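Local coordinates for SecB-like chaperone Rv1957 (Mycobacterium tuberculosis, PDB 5MTW), which acts as the chaperone of a type II toxin-antitoxin-chaperone system, preventing aggregation of the antitoxin HigA1 and being required to neutralise the toxin HigB1, at residues 74-79 / 104-109; 143-148 / 159-164; 26-31 / 110-115; 51-56 / 79-84; 20-25 / 126-131. All blocks are in the same frame, centred on the assembly; numbering follows the deposited sequence.

Interaction 1: residues 74-79 / 104-109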
# COMPACT_ATOMS: atom_id res chain seq x y z
N ILE A 74 -4.61 9.17 15.82
CA ILE A 74 -4.39 10.45 15.13
C ILE A 74 -5.41 10.59 14.00
O ILE A 74 -5.49 9.72 13.10
CB ILE A 74 -2.94 10.64 14.63
CG1 ILE A 74 -2.01 10.53 15.86
CG2 ILE A 74 -2.79 11.99 13.92
CD1 ILE A 74 -0.57 10.46 15.54
N SER A 75 -6.23 11.62 14.18
CA SER A 75 -7.23 12.09 13.20
C SER A 75 -6.56 13.09 12.24
O SER A 75 -5.76 13.93 12.69
CB SER A 75 -8.43 12.73 13.94
OG SER A 75 -9.42 13.10 13.02
N CYS A 76 -6.74 12.91 10.93
CA CYS A 76 -6.11 13.74 9.93
C CYS A 76 -7.16 14.36 8.98
O CYS A 76 -8.16 13.68 8.57
CB CYS A 76 -5.12 12.95 9.10
SG CYS A 76 -3.96 12.00 10.08
N HIS A 77 -6.87 15.58 8.54
CA HIS A 77 -7.71 16.27 7.52
C HIS A 77 -6.74 16.81 6.42
O HIS A 77 -5.84 17.61 6.69
CB HIS A 77 -8.64 17.37 8.10
CG HIS A 77 -9.62 17.87 7.05
ND1 HIS A 77 -10.76 17.18 6.71
CD2 HIS A 77 -9.55 18.92 6.20
CE1 HIS A 77 -11.39 17.81 5.73
NE2 HIS A 77 -10.67 18.86 5.40
N LEU A 78 -6.85 16.25 5.25
CA LEU A 78 -6.04 16.58 4.10
C LEU A 78 -6.88 17.34 3.09
O LEU A 78 -8.01 16.92 2.66
CB LEU A 78 -5.49 15.31 3.47
CG LEU A 78 -4.78 15.51 2.13
CD1 LEU A 78 -3.49 16.17 2.39
CD2 LEU A 78 -4.57 14.21 1.36
N ARG A 79 -6.34 18.46 2.65
CA ARG A 79 -6.99 19.29 1.64
C ARG A 79 -5.93 19.56 0.60
O ARG A 79 -4.88 20.11 0.91
CB ARG A 79 -7.46 20.62 2.23
CG ARG A 79 -8.83 20.64 2.88
CD ARG A 79 -9.23 22.10 3.31
NE ARG A 79 -10.55 22.55 2.83
CZ ARG A 79 -11.74 22.11 3.27
NH1 ARG A 79 -11.84 21.17 4.17
NH2 ARG A 79 -12.87 22.63 2.80
N ALA A 104 -9.62 14.65 2.17
CA ALA A 104 -9.69 13.40 2.91
C ALA A 104 -9.68 13.62 4.39
O ALA A 104 -8.90 14.44 4.91
CB ALA A 104 -8.51 12.58 2.56
N ASP A 105 -10.42 12.78 5.06
CA ASP A 105 -10.46 12.78 6.52
C ASP A 105 -10.37 11.31 6.95
O ASP A 105 -11.18 10.48 6.52
CB ASP A 105 -11.75 13.44 7.02
CG ASP A 105 -11.95 13.25 8.54
OD1 ASP A 105 -11.02 13.47 9.41
OD2 ASP A 105 -13.09 12.88 8.88
N PHE A 106 -9.31 10.99 7.66
CA PHE A 106 -9.07 9.65 8.09
C PHE A 106 -8.44 9.59 9.49
O PHE A 106 -7.84 10.56 9.96
CB PHE A 106 -8.24 8.92 7.02
CG PHE A 106 -6.89 9.51 6.78
CD1 PHE A 106 -6.73 10.58 5.93
CD2 PHE A 106 -5.81 9.06 7.46
CE1 PHE A 106 -5.45 11.17 5.69
CE2 PHE A 106 -4.54 9.61 7.29
CZ PHE A 106 -4.35 10.67 6.38
N GLU A 107 -8.46 8.41 10.11
CA GLU A 107 -7.87 8.29 11.40
C GLU A 107 -7.20 6.92 11.64
O GLU A 107 -7.78 5.91 11.25
CB GLU A 107 -8.98 8.42 12.45
CG GLU A 107 -8.47 8.49 13.87
CD GLU A 107 -9.62 8.65 14.88
OE1 GLU A 107 -10.78 8.39 14.55
OE2 GLU A 107 -9.34 9.09 16.02
N PHE A 108 -5.95 6.95 12.07
CA PHE A 108 -5.18 5.79 12.38
C PHE A 108 -5.15 5.57 13.91
O PHE A 108 -5.26 6.51 14.74
CB PHE A 108 -3.74 5.91 11.80
CG PHE A 108 -3.63 5.46 10.34
CD1 PHE A 108 -3.40 4.13 10.03
CD2 PHE A 108 -3.80 6.36 9.26
CE1 PHE A 108 -3.36 3.67 8.68
CE2 PHE A 108 -3.76 5.93 7.94
CZ PHE A 108 -3.46 4.60 7.65
N ALA A 109 -4.98 4.31 14.28
CA ALA A 109 -4.84 3.90 15.63
C ALA A 109 -3.69 2.98 15.83
O ALA A 109 -3.52 2.12 14.98
CB ALA A 109 -6.03 3.09 16.02
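Cys76 and Phe106 form the tightly packed heart of this strand pair. The Cys76 CB sits over one face of the Phe106 ring, 3.6 Å from Phe106 CZ and displaced toward the rim, while Cys76 SG approaches obliquely, 3.7 Å from Phe106 CE2. Phe106 CG stands between the backbone N and the carbonyl carbon (chi1 62°), and the ring beyond it meets Cys76. Beside this pair, the CB atoms of Leu78 and Ala104 meet at 4.2 Å, and helix 125-154 packs on the same face through Ile144 and Val148. The other face is looser and polar. There the side chains of His77 and Asp105 cross at about a right angle, with His77 ND1 3.9 Å from Asp105 CB; the carboxylates of Asp105 and Glu107 turn to Arg35, and Glu107 also pairs with Arg73. Six backbone hydrogen bonds, among them Leu78 N to Ala104 O at 2.8 Å, make the regular antiparallel ladder at the middle of a four-stranded sheet of the SecB-like fold.

Interaction 2: residues 143-148 / 159-164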
# COMPACT_ATOMS: atom_id res chain seq x y z
N TYR A 143 2.73 5.64 8.80
CA TYR A 143 1.57 5.00 8.26
C TYR A 143 0.64 5.99 7.61
O TYR A 143 -0.09 5.71 6.61
CB TYR A 143 0.79 4.30 9.36
CG TYR A 143 1.54 3.10 9.88
CD1 TYR A 143 2.53 3.27 10.85
CD2 TYR A 143 1.28 1.82 9.42
CE1 TYR A 143 3.26 2.17 11.35
CE2 TYR A 143 1.99 0.72 9.92
CZ TYR A 143 2.97 0.90 10.88
OH TYR A 143 3.65 -0.23 11.38
N ILE A 144 0.68 7.17 8.18
CA ILE A 144 -0.13 8.28 7.69
C ILE A 144 0.43 8.75 6.35
O ILE A 144 -0.27 8.96 5.45
CB ILE A 144 -0.21 9.48 8.67
CG1 ILE A 144 -1.16 9.14 9.85
CG2 ILE A 144 -0.70 10.73 7.96
CD1 ILE A 144 -0.99 10.01 11.11
N ARG A 145 1.73 8.87 6.28
CA ARG A 145 2.39 9.28 5.04
C ARG A 145 2.17 8.25 3.90
O ARG A 145 1.93 8.60 2.75
CB ARG A 145 3.90 9.40 5.34
CG ARG A 145 4.77 9.65 4.13
CD ARG A 145 6.19 10.08 4.65
NE ARG A 145 7.19 10.27 3.57
CZ ARG A 145 7.95 9.32 3.06
NH1 ARG A 145 7.83 8.05 3.44
NH2 ARG A 145 8.83 9.60 2.13
N GLU A 146 2.27 6.96 4.24
CA GLU A 146 2.08 5.93 3.24
C GLU A 146 0.62 5.94 2.73
O GLU A 146 0.35 5.74 1.56
CB GLU A 146 2.44 4.54 3.74
CG GLU A 146 2.31 3.45 2.67
CD GLU A 146 0.89 2.92 2.48
OE1 GLU A 146 0.08 3.02 3.42
OE2 GLU A 146 0.54 2.38 1.39
N TYR A 147 -0.31 6.21 3.63
CA TYR A 147 -1.68 6.23 3.25
C TYR A 147 -2.02 7.40 2.29
O TYR A 147 -2.81 7.25 1.35
CB TYR A 147 -2.59 6.23 4.55
CG TYR A 147 -4.00 6.11 4.17
CD1 TYR A 147 -4.49 4.94 3.57
CD2 TYR A 147 -4.89 7.15 4.36
CE1 TYR A 147 -5.81 4.83 3.14
CE2 TYR A 147 -6.19 7.05 3.96
CZ TYR A 147 -6.65 5.88 3.34
OH TYR A 147 -7.99 5.89 2.88
N VAL A 148 -1.43 8.57 2.56
CA VAL A 148 -1.61 9.71 1.72
C VAL A 148 -1.06 9.45 0.31
O VAL A 148 -1.64 9.81 -0.65
CB VAL A 148 -1.12 10.98 2.38
CG1 VAL A 148 -1.11 12.15 1.42
CG2 VAL A 148 -2.02 11.36 3.58
N PRO A 159 1.07 12.04 -7.12
CA PRO A 159 1.30 11.42 -5.80
C PRO A 159 1.92 12.39 -4.78
O PRO A 159 2.89 13.07 -5.08
CB PRO A 159 2.20 10.22 -6.13
CG PRO A 159 1.84 9.89 -7.54
CD PRO A 159 1.70 11.26 -8.21
N LEU A 160 1.22 12.55 -3.65
CA LEU A 160 1.68 13.37 -2.58
C LEU A 160 2.51 12.54 -1.59
O LEU A 160 1.99 11.59 -0.96
CB LEU A 160 0.53 13.92 -1.76
CG LEU A 160 0.95 14.76 -0.56
CD1 LEU A 160 1.93 15.81 -1.04
CD2 LEU A 160 -0.26 15.48 -0.05
N THR A 161 3.79 12.90 -1.48
CA THR A 161 4.65 12.28 -0.47
C THR A 161 4.96 13.27 0.66
O THR A 161 5.69 14.24 0.46
CB THR A 161 5.97 11.73 -1.14
OG1 THR A 161 5.61 10.77 -2.11
CG2 THR A 161 6.84 11.10 -0.16
N LEU A 162 4.36 13.06 1.83
CA LEU A 162 4.59 13.97 2.94
C LEU A 162 6.08 14.01 3.30
O LEU A 162 6.86 13.04 3.01
CB LEU A 162 3.73 13.60 4.15
CG LEU A 162 2.25 13.54 3.90
CD1 LEU A 162 1.59 13.15 5.26
CD2 LEU A 162 1.77 14.92 3.34
N GLU A 163 6.46 15.12 3.88
CA GLU A 163 7.82 15.32 4.39
C GLU A 163 8.14 14.34 5.55
O GLU A 163 7.27 13.93 6.36
CB GLU A 163 8.02 16.75 4.89
CG GLU A 163 7.33 17.79 4.02
CD GLU A 163 5.88 18.19 4.51
OE1 GLU A 163 4.85 17.34 4.59
OE2 GLU A 163 5.79 19.42 4.80
N ILE A 164 9.39 13.95 5.61
CA ILE A 164 9.89 13.23 6.77
C ILE A 164 9.90 14.16 8.02
O ILE A 164 10.55 15.17 8.02
CB ILE A 164 11.30 12.64 6.47
CG1 ILE A 164 11.24 11.75 5.22
CG2 ILE A 164 11.75 11.84 7.65
CD1 ILE A 164 10.29 10.55 5.35
O HOH W 1 2.60 10.88 1.69
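The guanidinium of Arg145 carries the methyl end of Ile164 on one face: Ile164 CD1 lies over the centre of the group, 3.5 Å from Arg145 CZ. At the edge, nearly in the guanidinium plane, Arg145 NE donates to the backbone Leu162 O at 2.8 Å, with an angle of 155° at the hydrogen. Thr161 CG2 approaches obliquely, 3.4 Å from Arg145 NH2. The arginine chain is extended from CG to NE, which carries the charged group from the helix across to the loop, and its stem runs antiparallel to the Leu162 side chain. In this way the irregular chain after helix 125-154, the long helix of the SecB-like fold, doubles back along it, and in the tetramer Tyr143 of a second subunit packs on both Arg145 and Ile164. A bridging water donates to Arg145 O and Leu160 O and accepts from Leu162 N, the last at 2.8 Å; it joins the helix backbone to two backbone groups of the loop. Farther along, Val148 and Leu160 extend alongside each other, with Val148 CG1 3.7 Å from Leu160 CD2. Leu160 also packs on Leu78 of the sheet and on an aromatic side chain of the bound antitoxin peptide.

Interaction 3: residues 26-31 / 110-115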
# COMPACT_ATOMS: atom_id res chain seq x y z
N ALA A 26 6.01 0.48 28.23
CA ALA A 26 4.99 0.33 27.19
C ALA A 26 5.53 -0.36 25.95
O ALA A 26 6.64 -0.06 25.49
CB ALA A 26 4.39 1.68 26.82
N GLN A 27 4.74 -1.27 25.39
CA GLN A 27 5.11 -1.98 24.18
C GLN A 27 4.02 -1.78 23.09
O GLN A 27 2.81 -1.83 23.37
CB GLN A 27 5.39 -3.44 24.49
CG GLN A 27 5.99 -4.21 23.31
CD GLN A 27 7.21 -3.54 22.72
OE1 GLN A 27 7.12 -2.70 21.82
NE2 GLN A 27 8.35 -3.86 23.27
N ILE A 28 4.44 -1.45 21.88
CA ILE A 28 3.49 -1.35 20.72
C ILE A 28 3.03 -2.75 20.27
O ILE A 28 3.84 -3.68 20.24
CB ILE A 28 4.09 -0.55 19.54
CG1 ILE A 28 2.98 -0.15 18.53
CG2 ILE A 28 5.20 -1.33 18.88
CD1 ILE A 28 3.39 1.04 17.66
N ARG A 29 1.74 -2.91 19.93
CA ARG A 29 1.21 -4.24 19.55
C ARG A 29 0.71 -4.27 18.14
O ARG A 29 1.00 -5.17 17.44
CB ARG A 29 0.13 -4.71 20.47
CG ARG A 29 0.61 -4.98 21.86
CD ARG A 29 1.87 -5.83 21.86
NE ARG A 29 2.30 -6.02 23.23
CZ ARG A 29 3.26 -6.83 23.61
NH1 ARG A 29 3.96 -7.53 22.73
NH2 ARG A 29 3.51 -6.93 24.89
N ASP A 30 0.02 -3.20 17.68
CA ASP A 30 -0.61 -3.23 16.37
C ASP A 30 -1.00 -1.80 15.94
O ASP A 30 -1.03 -0.90 16.72
CB ASP A 30 -1.79 -4.13 16.44
CG ASP A 30 -2.25 -4.71 15.07
OD1 ASP A 30 -1.63 -4.58 14.01
OD2 ASP A 30 -3.31 -5.35 15.13
N ILE A 31 -1.32 -1.67 14.67
CA ILE A 31 -1.72 -0.42 14.03
C ILE A 31 -2.88 -0.74 13.10
O ILE A 31 -2.95 -1.80 12.48
CB ILE A 31 -0.53 0.19 13.26
CG1 ILE A 31 0.47 0.80 14.32
CG2 ILE A 31 -1.03 1.30 12.37
CD1 ILE A 31 1.90 0.74 13.96
N ALA A 110 -2.96 3.20 16.92
CA ALA A 110 -1.92 2.35 17.45
C ALA A 110 -2.26 1.79 18.90
O ALA A 110 -2.63 2.52 19.85
CB ALA A 110 -0.56 3.07 17.40
N LEU A 111 -2.10 0.49 19.03
CA LEU A 111 -2.45 -0.28 20.25
C LEU A 111 -1.13 -0.56 21.03
O LEU A 111 -0.18 -1.02 20.44
CB LEU A 111 -3.06 -1.61 19.86
CG LEU A 111 -3.43 -2.58 21.02
CD1 LEU A 111 -4.37 -1.88 22.00
CD2 LEU A 111 -4.03 -3.87 20.52
N PHE A 112 -1.10 -0.20 22.30
CA PHE A 112 0.04 -0.45 23.13
C PHE A 112 -0.45 -1.16 24.37
O PHE A 112 -1.61 -0.97 24.80
CB PHE A 112 0.67 0.83 23.64
CG PHE A 112 1.20 1.72 22.57
CD1 PHE A 112 0.34 2.55 21.89
CD2 PHE A 112 2.55 1.75 22.27
CE1 PHE A 112 0.81 3.41 20.92
CE2 PHE A 112 3.04 2.61 21.33
CZ PHE A 112 2.15 3.43 20.60
N ASP A 113 0.43 -1.90 24.98
CA ASP A 113 0.16 -2.29 26.33
C ASP A 113 1.42 -2.09 27.21
O ASP A 113 2.51 -1.67 26.71
CB ASP A 113 -0.56 -3.63 26.40
CG ASP A 113 0.20 -4.74 25.72
OD1 ASP A 113 1.44 -4.73 25.78
OD2 ASP A 113 -0.47 -5.65 25.17
N TYR A 114 1.24 -2.25 28.52
CA TYR A 114 2.37 -2.13 29.47
C TYR A 114 2.24 -3.07 30.68
O TYR A 114 1.19 -3.64 30.95
CB TYR A 114 2.47 -0.69 29.93
CG TYR A 114 1.24 -0.23 30.66
CD1 TYR A 114 1.06 -0.47 32.04
CD2 TYR A 114 0.21 0.40 29.97
CE1 TYR A 114 -0.10 -0.08 32.69
CE2 TYR A 114 -0.92 0.82 30.61
CZ TYR A 114 -1.09 0.57 31.95
OH TYR A 114 -2.21 1.05 32.52
N HIS A 115 3.36 -3.22 31.40
CA HIS A 115 3.54 -4.10 32.59
C HIS A 115 3.97 -3.19 33.74
O HIS A 115 4.98 -2.51 33.61
CB HIS A 115 4.65 -5.14 32.33
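Ile28 lies against the ring of Phe112, the two side chains crossing at a slant. Ile28 CG1 is over one ring face, and Ile28 CB comes to 3.8 Å from Phe112 CE2. On the same side of the sheet two isoleucines close on the short Ala110 CB, with Ile31 CG1 4.0 Å away and Ile28 CD1 a little farther. At the far end Ala26 meets Tyr114 with its CA and, more loosely, its CB; Tyr114 CB is 3.9 Å from Ala26 CA. Between Ile28 and Asp30 the register slips: Arg29 and Asp30 both face Leu111, a classic beta bulge. Arg29 N donates to Leu111 O at 2.7 Å, and Leu111 N donates in turn to Asp30 O. The extra residue turns Arg29 CB toward the partner strand, 4.2 Å from Leu111 CG. From there the arginine chain bends at chi2 (-48°), which places CD; farther out the guanidinium meets Asp113. Arg29 NE and Arg29 NH2 both grip Asp113 OD1, at 3.0 Å and 3.1 Å, with the guanidinium and carboxylate planes 62° apart. Gln27 CG lies over the guanidinium centre. Asp30 binds a basic and an aromatic side chain of the bound antitoxin peptide. The two carboxylates thus differ in their partners: Asp113 is held by Arg29 of the same chain, whereas Asp30 offers its charge to the client peptide.

Interaction 4: residues 51-56 / 79-84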
# COMPACT_ATOMS: atom_id res chain seq x y z
N THR A 51 -1.03 22.72 -4.12
CA THR A 51 -0.59 22.69 -2.75
C THR A 51 -1.50 21.83 -1.80
O THR A 51 -2.45 21.25 -2.23
CB THR A 51 -0.40 24.12 -2.18
OG1 THR A 51 0.44 24.05 -1.02
CG2 THR A 51 -1.76 24.77 -1.85
N TYR A 52 -1.15 21.77 -0.53
CA TYR A 52 -1.95 21.02 0.43
C TYR A 52 -1.88 21.53 1.82
O TYR A 52 -0.91 22.11 2.20
CB TYR A 52 -1.52 19.55 0.35
CG TYR A 52 -0.19 19.29 0.97
CD1 TYR A 52 0.96 19.49 0.27
CD2 TYR A 52 -0.11 18.82 2.29
CE1 TYR A 52 2.18 19.29 0.86
CE2 TYR A 52 1.10 18.55 2.89
CZ TYR A 52 2.24 18.78 2.16
OH TYR A 52 3.44 18.52 2.70
N ASP A 53 -2.92 21.24 2.57
CA ASP A 53 -3.01 21.50 4.00
C ASP A 53 -3.26 20.16 4.68
O ASP A 53 -4.01 19.32 4.14
CB ASP A 53 -4.23 22.35 4.38
CG ASP A 53 -4.22 23.70 3.79
OD1 ASP A 53 -3.18 24.17 3.32
OD2 ASP A 53 -5.29 24.32 3.80
N LEU A 54 -2.63 19.95 5.83
CA LEU A 54 -2.78 18.68 6.61
C LEU A 54 -2.83 18.97 8.12
O LEU A 54 -1.85 19.36 8.71
CB LEU A 54 -1.67 17.69 6.29
CG LEU A 54 -1.81 16.30 6.95
CD1 LEU A 54 -3.15 15.63 6.77
CD2 LEU A 54 -0.69 15.33 6.51
N GLU A 55 -3.99 18.77 8.72
CA GLU A 55 -4.26 19.08 10.12
C GLU A 55 -4.25 17.68 10.76
O GLU A 55 -4.84 16.75 10.18
CB GLU A 55 -5.66 19.67 10.28
CG GLU A 55 -5.98 19.98 11.73
CD GLU A 55 -7.41 20.43 11.96
OE1 GLU A 55 -8.21 20.38 11.00
OE2 GLU A 55 -7.72 20.85 13.11
N PHE A 56 -3.58 17.53 11.90
CA PHE A 56 -3.58 16.30 12.68
C PHE A 56 -4.28 16.57 14.02
O PHE A 56 -4.14 17.65 14.57
CB PHE A 56 -2.19 15.89 13.02
CG PHE A 56 -1.28 15.66 11.84
CD1 PHE A 56 -0.65 16.73 11.20
CD2 PHE A 56 -1.05 14.39 11.37
CE1 PHE A 56 0.22 16.53 10.13
CE2 PHE A 56 -0.18 14.16 10.28
CZ PHE A 56 0.46 15.24 9.66
N ARG A 79 -6.34 18.46 2.65
CA ARG A 79 -6.99 19.29 1.64
C ARG A 79 -5.93 19.56 0.60
O ARG A 79 -4.88 20.11 0.91
CB ARG A 79 -7.46 20.62 2.23
CG ARG A 79 -8.83 20.64 2.88
CD ARG A 79 -9.23 22.10 3.31
NE ARG A 79 -10.55 22.55 2.83
CZ ARG A 79 -11.74 22.11 3.27
NH1 ARG A 79 -11.84 21.17 4.17
NH2 ARG A 79 -12.87 22.63 2.80
N ILE A 80 -6.19 19.08 -0.59
CA ILE A 80 -5.34 19.34 -1.77
C ILE A 80 -6.02 20.41 -2.63
O ILE A 80 -7.19 20.31 -2.92
CB ILE A 80 -5.10 18.06 -2.57
CG1 ILE A 80 -4.26 17.10 -1.70
CG2 ILE A 80 -4.36 18.34 -3.86
CD1 ILE A 80 -4.03 15.77 -2.36
N GLN A 81 -5.22 21.39 -3.02
CA GLN A 81 -5.73 22.60 -3.63
C GLN A 81 -4.86 23.09 -4.77
O GLN A 81 -3.63 23.05 -4.68
CB GLN A 81 -5.70 23.70 -2.59
CG GLN A 81 -6.58 23.48 -1.39
CD GLN A 81 -6.62 24.70 -0.53
OE1 GLN A 81 -5.59 25.17 -0.12
NE2 GLN A 81 -7.80 25.25 -0.31
N ASN A 82 -5.54 23.58 -5.81
CA ASN A 82 -4.99 24.50 -6.89
C ASN A 82 -4.77 25.94 -6.37
O ASN A 82 -5.66 26.56 -5.83
CB ASN A 82 -5.96 24.57 -8.12
CG ASN A 82 -6.02 23.25 -8.89
OD1 ASN A 82 -5.04 22.51 -8.86
ND2 ASN A 82 -7.16 22.92 -9.53
N GLN A 83 -3.57 26.45 -6.57
CA GLN A 83 -3.21 27.84 -6.19
C GLN A 83 -3.48 28.80 -7.39
O GLN A 83 -3.42 28.38 -8.55
CB GLN A 83 -1.71 27.87 -5.84
CG GLN A 83 -1.32 28.61 -4.57
CD GLN A 83 0.10 28.27 -4.13
OE1 GLN A 83 0.89 27.74 -4.90
NE2 GLN A 83 0.42 28.56 -2.89
N ALA A 84 -3.80 30.05 -7.09
CA ALA A 84 -3.48 31.18 -7.99
C ALA A 84 -4.24 31.17 -9.30
O ALA A 84 -5.31 30.59 -9.40
CB ALA A 84 -1.98 31.20 -8.26
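The beta hairpin of strands 50-62 and 69-82 is zipped here toward the open end of its two arms, with Thr51 opposite Gln81 and Asp53 opposite Arg79 as hydrogen-bonded antiparallel pairs. Each pair is closed by two backbone bonds. Thr51 N to Gln81 O, at 2.7 Å, is almost straight (178°), and Asp53 N meets Arg79 O at 2.8 Å. Between them Tyr52 and Ile80 form a non-hydrogen-bonded pair on the face turned to the loop after helix 125-154, where Tyr52 CB lies 4.2 Å from Ile80 CG1. Tyr52 CG stands between the backbone N and the carbonyl carbon (chi1 73°). The ring extends beyond the pair, its hydroxyl bonds to Glu163, and both Tyr52 and Ile80 pack on an aromatic side chain of the bound antitoxin peptide. The other face carries Thr51, Asp53, Arg79 and Gln81. Thr51 and Gln81 run alongside each other, with Thr51 CG2 4.1 Å from Gln81 CB. Gln81 NE2 is held by Asp100 and Arg79 NH1 by His77 NE2, whereas Asp53 OD2 and Arg79 NE stand 5.6 Å apart, too far for a direct bond. The cohesion of this surface pairing therefore rests chiefly on the backbone ladder, with any pull between Asp53 and Arg79 probably a diffuse one.

Interaction 5: residues 20-25 / 126-131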
# COMPACT_ATOMS: atom_id res chain seq x y z
N ALA A 20 8.39 9.58 30.29
CA ALA A 20 9.57 8.65 30.34
C ALA A 20 9.27 7.35 31.08
O ALA A 20 9.70 6.25 30.67
CB ALA A 20 10.76 9.32 31.00
N ARG A 21 8.51 7.48 32.16
CA ARG A 21 8.16 6.32 32.96
C ARG A 21 7.31 5.28 32.15
O ARG A 21 7.60 4.06 32.15
CB ARG A 21 7.43 6.78 34.22
CG ARG A 21 7.12 5.64 35.19
CD ARG A 21 6.12 6.01 36.31
NE ARG A 21 5.52 4.76 36.79
CZ ARG A 21 4.24 4.42 36.70
NH1 ARG A 21 3.30 5.23 36.21
NH2 ARG A 21 3.88 3.22 37.14
N LEU A 22 6.27 5.77 31.50
CA LEU A 22 5.46 4.93 30.63
C LEU A 22 6.23 4.46 29.37
O LEU A 22 6.04 3.33 28.92
CB LEU A 22 4.18 5.66 30.26
CG LEU A 22 3.15 4.91 29.46
CD1 LEU A 22 2.64 3.69 30.18
CD2 LEU A 22 2.04 5.89 29.18
N ALA A 23 7.15 5.28 28.86
CA ALA A 23 8.01 4.87 27.77
C ALA A 23 8.91 3.68 28.08
O ALA A 23 9.31 3.02 27.14
CB ALA A 23 8.83 6.05 27.28
N ALA A 24 9.25 3.40 29.34
CA ALA A 24 10.15 2.25 29.64
C ALA A 24 9.36 0.97 29.82
O ALA A 24 9.94 -0.11 29.80
CB ALA A 24 10.98 2.51 30.90
N ARG A 25 8.05 1.10 30.02
CA ARG A 25 7.18 -0.00 30.32
C ARG A 25 6.12 -0.35 29.27
O ARG A 25 5.47 -1.37 29.40
CB ARG A 25 6.54 0.22 31.71
CG ARG A 25 7.41 -0.42 32.82
CD ARG A 25 7.10 0.08 34.24
NE ARG A 25 8.33 0.18 35.04
CZ ARG A 25 9.17 1.22 35.02
NH1 ARG A 25 8.95 2.28 34.25
NH2 ARG A 25 10.24 1.19 35.79
N GLU A 126 -1.78 12.53 32.22
CA GLU A 126 -0.63 13.33 31.74
C GLU A 126 0.41 12.46 31.10
O GLU A 126 1.00 12.84 30.09
CB GLU A 126 0.03 14.12 32.88
CG GLU A 126 -0.83 15.23 33.45
CD GLU A 126 -2.05 14.71 34.23
OE1 GLU A 126 -1.90 13.70 34.97
OE2 GLU A 126 -3.15 15.29 34.09
N GLU A 127 0.72 11.33 31.75
CA GLU A 127 1.72 10.41 31.28
C GLU A 127 1.29 9.80 29.89
O GLU A 127 2.06 9.78 28.96
CB GLU A 127 1.96 9.31 32.32
CG GLU A 127 2.59 9.76 33.64
CD GLU A 127 3.07 8.59 34.53
OE1 GLU A 127 2.34 7.62 34.76
OE2 GLU A 127 4.21 8.63 35.03
N LEU A 128 0.04 9.36 29.79
CA LEU A 128 -0.54 8.83 28.59
C LEU A 128 -0.50 9.86 27.47
O LEU A 128 -0.08 9.54 26.34
CB LEU A 128 -1.96 8.37 28.88
CG LEU A 128 -1.93 7.11 29.75
CD1 LEU A 128 -3.23 6.96 30.59
CD2 LEU A 128 -1.71 5.92 28.86
N THR A 129 -0.94 11.10 27.77
CA THR A 129 -0.95 12.24 26.81
C THR A 129 0.46 12.55 26.31
O THR A 129 0.68 12.63 25.14
CB THR A 129 -1.65 13.47 27.41
OG1 THR A 129 -3.04 13.15 27.54
CG2 THR A 129 -1.56 14.67 26.52
N ALA A 130 1.45 12.60 27.19
CA ALA A 130 2.81 12.95 26.75
C ALA A 130 3.37 11.84 25.82
O ALA A 130 4.09 12.11 24.83
CB ALA A 130 3.72 13.12 27.95
N TYR A 131 3.07 10.59 26.20
CA TYR A 131 3.60 9.43 25.48
C TYR A 131 3.01 9.39 24.10
O TYR A 131 3.74 9.11 23.19
CB TYR A 131 3.33 8.11 26.19
CG TYR A 131 3.92 6.85 25.52
CD1 TYR A 131 5.26 6.51 25.67
CD2 TYR A 131 3.13 6.05 24.71
CE1 TYR A 131 5.79 5.36 25.09
CE2 TYR A 131 3.64 4.91 24.09
CZ TYR A 131 4.96 4.55 24.29
OH TYR A 131 5.45 3.42 23.69
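Arg21 opens the contact by reaching to Glu127 on the crossing helix. Its chain runs extended from CG to NE, and Arg21 NH1 meets Glu127 OE1 at 3.0 Å in a salt bridge whose hydrogen bond is weak, bent to 129° at the hydrogen. The guanidinium and carboxylate are nearly coplanar, 14° apart, and Glu127 OE1 lies at the guanidinium edge. The other oxygen, Glu127 OE2, lies 3.5 Å from the aliphatic Arg21 CD. Glu127 OE1 also takes a weak bond from the backbone N of Thr124. One residue on, Leu22 points toward helix 125-154, and its CD2 branch does the touching: Leu22 CD2 lies 3.8 Å from Leu128 CD2 and 3.9 Å from Tyr131 CB, while Pro123 packs against the same leucine. Ala23 then meets the ring of Tyr131, its small side chain allowing the backbone to come close. Ala23 CA is 3.5 Å from Tyr131 CE1, and Ala23 CB lies at the ring edge, 3.8 Å from that same carbon. The Tyr131 ring also stands edge-to-face against Phe112 of the sheet. The axes of the two short helical segments are 8.9 Å apart and cross at -72°. This is a steep helix-helix packing, in which the short N-terminal helix leading into strand 26-40 rests on the beginning of the long helix of the SecB-like fold.

Interactions 1, 3 and 4 share one antiparallel sheet with strand order 26-40, 99-114, 69-82, 50-62: interaction 1 joins its two middle strands, while interactions 3 and 4 join them to the outer strands. The centres of interactions 3 and 4 are about 33 Å apart, on opposite sides of the chain's centre. Helix 125-154 serves interaction 5 near its start and interaction 2 farther on, their centres about 27 Å apart. Along the chain, interaction 5 encloses interaction 3, which encloses interactions 1 and 4; interaction 2 follows. Interactions 2, 3 and 4, and interaction 1 at Ala109, lie against the bound antitoxin peptide, so the chaperone's client surface spreads over distant parts of the fold.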